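PDB 6GMM: adhesin LabA from Helicobacter pylori, which probably binds LacdiNAc-containing glycans as a lectin-like adhesin, consistent with a role in attaching the bacterium to the gastric mucosa. Local coordinates for residues N251-A255 against R303-V307; Q258-V262 against A296-I300. One frame throughout, in Å; residues are numbered along the deposited sequence.

Contact 1 (N251-A255 against R303-V307); sequences NAAIA and RAQAV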
loop_
_atom_site.group_PDB
_atom_site.type_symbol
_atom_site.label_atom_id
_atom_site.label_comp_id
_atom_site.label_asym_id
_atom_site.label_seq_id
_atom_site.Cartn_x
_atom_site.Cartn_y
_atom_site.Cartn_z
ATOM N N ASN A 251 5.322 -2.593 1.985
ATOM C CA ASN A 251 4.338 -1.618 1.517
ATOM C C ASN A 251 3.012 -1.689 2.300
ATOM O O ASN A 251 2.557 -0.664 2.784
ATOM C CB ASN A 251 4.134 -1.735 0.006
ATOM C CG ASN A 251 5.254 -1.107 -0.807
ATOM O OD1 ASN A 251 5.601 0.056 -0.631
ATOM N ND2 ASN A 251 5.836 -1.848 -1.740
ATOM N N ALA A 252 2.416 -2.871 2.473
ATOM C CA ALA A 252 1.168 -2.997 3.267
ATOM C C ALA A 252 1.380 -2.541 4.751
ATOM O O ALA A 252 0.432 -2.077 5.376
ATOM C CB ALA A 252 0.670 -4.441 3.250
ATOM N N ALA A 253 2.607 -2.719 5.306
ATOM C CA ALA A 253 2.929 -2.313 6.684
ATOM C C ALA A 253 2.947 -0.795 6.762
ATOM O O ALA A 253 2.450 -0.227 7.738
ATOM C CB ALA A 253 4.275 -2.880 7.124
ATOM N N ILE A 254 3.445 -0.138 5.693
ATOM C CA ILE A 254 3.449 1.334 5.607
ATOM C C ILE A 254 1.975 1.823 5.629
ATOM O O ILE A 254 1.647 2.707 6.426
ATOM C CB ILE A 254 4.295 1.884 4.415
ATOM C CG1 ILE A 254 5.801 1.529 4.607
ATOM C CG2 ILE A 254 4.126 3.427 4.280
ATOM C CD1 ILE A 254 6.859 2.057 3.407
ATOM N N ALA A 255 1.079 1.157 4.862
ATOM C CA ALA A 255 -0.353 1.513 4.813
ATOM C C ALA A 255 -1.016 1.401 6.192
ATOM O O ALA A 255 -1.915 2.166 6.495
ATOM C CB ALA A 255 -1.080 0.619 3.816
ATOM N N ARG A 303 0.586 2.976 -1.366
ATOM C CA ARG A 303 1.017 1.669 -0.864
ATOM C C ARG A 303 0.158 0.506 -1.342
ATOM O O ARG A 303 0.731 -0.481 -1.793
ATOM C CB ARG A 303 1.148 1.688 0.665
ATOM C CG ARG A 303 2.172 2.722 1.148
ATOM C CD ARG A 303 3.543 2.525 0.526
ATOM N NE ARG A 303 4.390 3.692 0.767
ATOM C CZ ARG A 303 5.696 3.740 0.537
ATOM N NH1 ARG A 303 6.382 4.843 0.806
ATOM N NH2 ARG A 303 6.334 2.674 0.065
ATOM N N ALA A 304 -1.195 0.616 -1.294
ATOM C CA ALA A 304 -2.096 -0.458 -1.785
ATOM C C ALA A 304 -1.788 -0.739 -3.269
ATOM O O ALA A 304 -1.633 -1.881 -3.659
ATOM C CB ALA A 304 -3.553 -0.052 -1.624
ATOM N N GLN A 305 -1.664 0.285 -4.084
ATOM C CA GLN A 305 -1.292 0.109 -5.494
ATOM C C GLN A 305 0.118 -0.534 -5.631
ATOM O O GLN A 305 0.300 -1.405 -6.492
ATOM C CB GLN A 305 -1.372 1.470 -6.249
ATOM C CG GLN A 305 -1.067 1.381 -7.758
ATOM C CD GLN A 305 -1.905 0.397 -8.559
ATOM O OE1 GLN A 305 -3.055 0.075 -8.228
ATOM N NE2 GLN A 305 -1.362 -0.042 -9.685
ATOM N N ALA A 306 1.099 -0.142 -4.765
ATOM C CA ALA A 306 2.461 -0.696 -4.849
ATOM C C ALA A 306 2.474 -2.187 -4.547
ATOM O O ALA A 306 3.294 -2.939 -5.098
ATOM C CB ALA A 306 3.396 0.039 -3.914
ATOM N N VAL A 307 1.552 -2.613 -3.674
ATOM C CA VAL A 307 1.384 -4.024 -3.315
ATOM C C VAL A 307 0.962 -4.772 -4.597
ATOM O O VAL A 307 1.496 -5.856 -4.825
ATOM C CB VAL A 307 0.389 -4.232 -2.150
ATOM C CG1 VAL A 307 0.004 -5.723 -2.005
ATOM C CG2 VAL A 307 0.951 -3.663 -0.831
#
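N251 and R303 join two neighbouring antiparallel helices, 239-264 and 287-311, in the helical body of this SabA-like adhesin; the segment axes approach to 8.4 Å. R303 and N251 bury the most surface here. Bent at its second torsion (chi2 -56°), R303 lays its aliphatic part against I254 and crosses the N251 side chain at about a right angle. R303 NH2 then donates to N251 OD1 at 2.8 Å, the C=O pointing almost straight at the donor (C=O...N 174°). The acceptor lies in the guanidinium plane, whereas the amide is turned 33° from it. I254 comes over one face of the same group, its CD1 3.4 Å above the plane at the centre, and I254 CG2 sits 3.5 Å from R303 NE. N251 CB meets V307 CG2 at 3.8 Å, and N251 ND2 lies 3.8 Å from A306 CB. Beyond the pair, R303 NE forms a salt bridge with E299, N251 ND2 bonds D310, and V307 also packs on L361 of helix 354-366. The two partners of N251 are consistent with one orientation of the amide, oxygen to the arginine and nitrogen to the aspartate, while edge bonds and the apolar cover of I254 together restrain rotation of the guanidinium.

Contact 2 (Q258-V262 against A296-I300); sequences QSKIV and AQAEI
NE2 of Q297 is gripped by two acceptors, the backbone oxygen of L42 and, one turn earlier on its own helix, N293 OD1, while Q297 OE1 is bonded to S45, so that L42 and S45 tie the amide to helix 32-50 beside the antiparallel helix pair 239-264 and 287-311. The methylene part is left for the contact: Q297 CG lies 3.9 Å from V262 CG2, the two side chains meeting at about a right angle. Across the pair, whose axes here are 8.8 Å apart and run at 142° to one another, the contact is mainly van der Waals packing, with the amide oxygen of Q258 and the hydroxyl of S259 lying against carbon. A296 is the small residue that Q258, I261 and V262 all pack on. Its CB is 3.7 Å from I261 CB and also touches the ends of I261 and V262. Q258 covers the flank: a bend at its second torsion (chi2 -67°) folds the amide over the opposite helix, so that Q258 OE1 comes to 3.4 Å from A296 CA. The same oxygen lies 3.8 Å from E299 CB. Nearer its own backbone, Q258 CB rests against I300 CG1 at 3.7 Å. S259 OG is bonded to A255 O one turn earlier and also lies 3.6 Å from I300 CD1. V262 and I300, both buried, also pack on A46 and L49 of helix 32-50. Between themselves they meet tip to tip, V262 CG2 against I300 CD1 at 3.6 Å.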
loop_
_atom_site.group_PDB
_atom_site.type_symbol
_atom_site.label_atom_id
_atom_site.label_comp_id
_atom_site.label_asym_id
_atom_site.label_seq_id
_atom_site.Cartn_x
_atom_site.Cartn_y
_atom_site.Cartn_z
ATOM N N GLN A 258 0.072 4.393 8.480
ATOM C CA GLN A 258 -0.621 5.581 7.993
ATOM C C GLN A 258 -2.083 5.571 8.408
ATOM O O GLN A 258 -2.670 6.640 8.550
ATOM C CB GLN A 258 -0.487 5.710 6.455
ATOM C CG GLN A 258 0.946 5.967 5.957
ATOM C CD GLN A 258 1.448 7.325 6.381
ATOM O OE1 GLN A 258 0.789 8.346 6.165
ATOM N NE2 GLN A 258 2.617 7.372 7.017
ATOM N N SER A 259 -2.657 4.374 8.623
ATOM C CA SER A 259 -4.036 4.208 9.056
ATOM C C SER A 259 -4.214 4.727 10.476
ATOM O O SER A 259 -5.330 5.106 10.820
ATOM C CB SER A 259 -4.463 2.748 8.960
ATOM O OG SER A 259 -4.493 2.331 7.605
ATOM N N LYS A 260 -3.130 4.776 11.298
ATOM C CA LYS A 260 -3.204 5.366 12.651
ATOM C C LYS A 260 -3.607 6.838 12.512
ATOM O O LYS A 260 -4.409 7.339 13.306
ATOM C CB LYS A 260 -1.830 5.342 13.351
ATOM C CG LYS A 260 -1.304 3.979 13.765
ATOM C CD LYS A 260 0.075 4.148 14.412
ATOM C CE LYS A 260 0.632 2.850 14.947
ATOM N NZ LYS A 260 2.039 3.013 15.418
ATOM N N ILE A 261 -2.998 7.543 11.519
ATOM C CA ILE A 261 -3.250 8.948 11.240
ATOM C C ILE A 261 -4.729 9.127 10.877
ATOM O O ILE A 261 -5.425 9.876 11.555
ATOM C CB ILE A 261 -2.289 9.549 10.177
ATOM C CG1 ILE A 261 -0.794 9.331 10.541
ATOM C CG2 ILE A 261 -2.591 11.031 9.957
ATOM C CD1 ILE A 261 0.214 9.467 9.356
ATOM N N VAL A 262 -5.215 8.377 9.872
ATOM C CA VAL A 262 -6.612 8.396 9.426
ATOM C C VAL A 262 -7.514 8.151 10.618
ATOM O O VAL A 262 -8.449 8.906 10.808
ATOM C CB VAL A 262 -6.850 7.329 8.337
ATOM C CG1 VAL A 262 -8.295 7.331 7.878
ATOM C CG2 VAL A 262 -5.914 7.522 7.157
ATOM N N ALA A 296 -2.070 11.240 4.642
ATOM C CA ALA A 296 -2.089 9.808 5.014
ATOM C C ALA A 296 -2.960 8.991 4.064
ATOM O O ALA A 296 -2.469 8.022 3.516
ATOM C CB ALA A 296 -2.543 9.609 6.448
ATOM N N GLN A 297 -4.214 9.401 3.822
ATOM C CA GLN A 297 -5.122 8.696 2.907
ATOM C C GLN A 297 -4.496 8.518 1.528
ATOM O O GLN A 297 -4.658 7.470 0.921
ATOM C CB GLN A 297 -6.460 9.451 2.772
ATOM C CG GLN A 297 -7.268 9.431 4.066
ATOM C CD GLN A 297 -8.697 9.820 3.858
ATOM O OE1 GLN A 297 -9.308 9.508 2.833
ATOM N NE2 GLN A 297 -9.278 10.446 4.865
ATOM N N ALA A 298 -3.769 9.526 1.043
ATOM C CA ALA A 298 -3.116 9.423 -0.258
ATOM C C ALA A 298 -1.991 8.411 -0.225
ATOM O O ALA A 298 -1.810 7.710 -1.232
ATOM C CB ALA A 298 -2.612 10.776 -0.725
ATOM N N GLU A 299 -1.248 8.309 0.929
ATOM C CA GLU A 299 -0.141 7.333 1.109
ATOM C C GLU A 299 -0.652 5.921 1.087
ATOM O O GLU A 299 -0.135 5.106 0.331
ATOM C CB GLU A 299 0.664 7.563 2.398
ATOM C CG GLU A 299 2.093 8.015 2.163
ATOM C CD GLU A 299 3.015 7.028 1.474
ATOM O OE1 GLU A 299 2.950 6.919 0.228
ATOM O OE2 GLU A 299 3.875 6.442 2.169
ATOM N N ILE A 300 -1.699 5.638 1.890
ATOM C CA ILE A 300 -2.394 4.349 1.931
ATOM C C ILE A 300 -2.687 3.892 0.503
ATOM O O ILE A 300 -2.338 2.777 0.136
ATOM C CB ILE A 300 -3.678 4.460 2.766
ATOM C CG1 ILE A 300 -3.325 4.675 4.252
ATOM C CG2 ILE A 300 -4.589 3.255 2.531
ATOM C CD1 ILE A 300 -4.447 4.961 5.129
#

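In the fold
Helix 239-264 supplies the first segment of both contacts, 251-255 and then 258-262, two turns further on. After residues 265-286 the chain returns along helix 287-311 in the opposite sense, so it reaches 296-300 first and 303-307 later. Contact 2 therefore closes the shorter loop and is nested inside the one closed by contact 1. Their centres are about 11 Å apart, and they touch where A255 O meets I300 CG1 at 3.6 Å. Around this helical pair, contact 1 is flanked by helices 57-76 and 354-366, while contact 2 adjoins helices 32-50 and 369-386, tying earlier and later parts of the chain together.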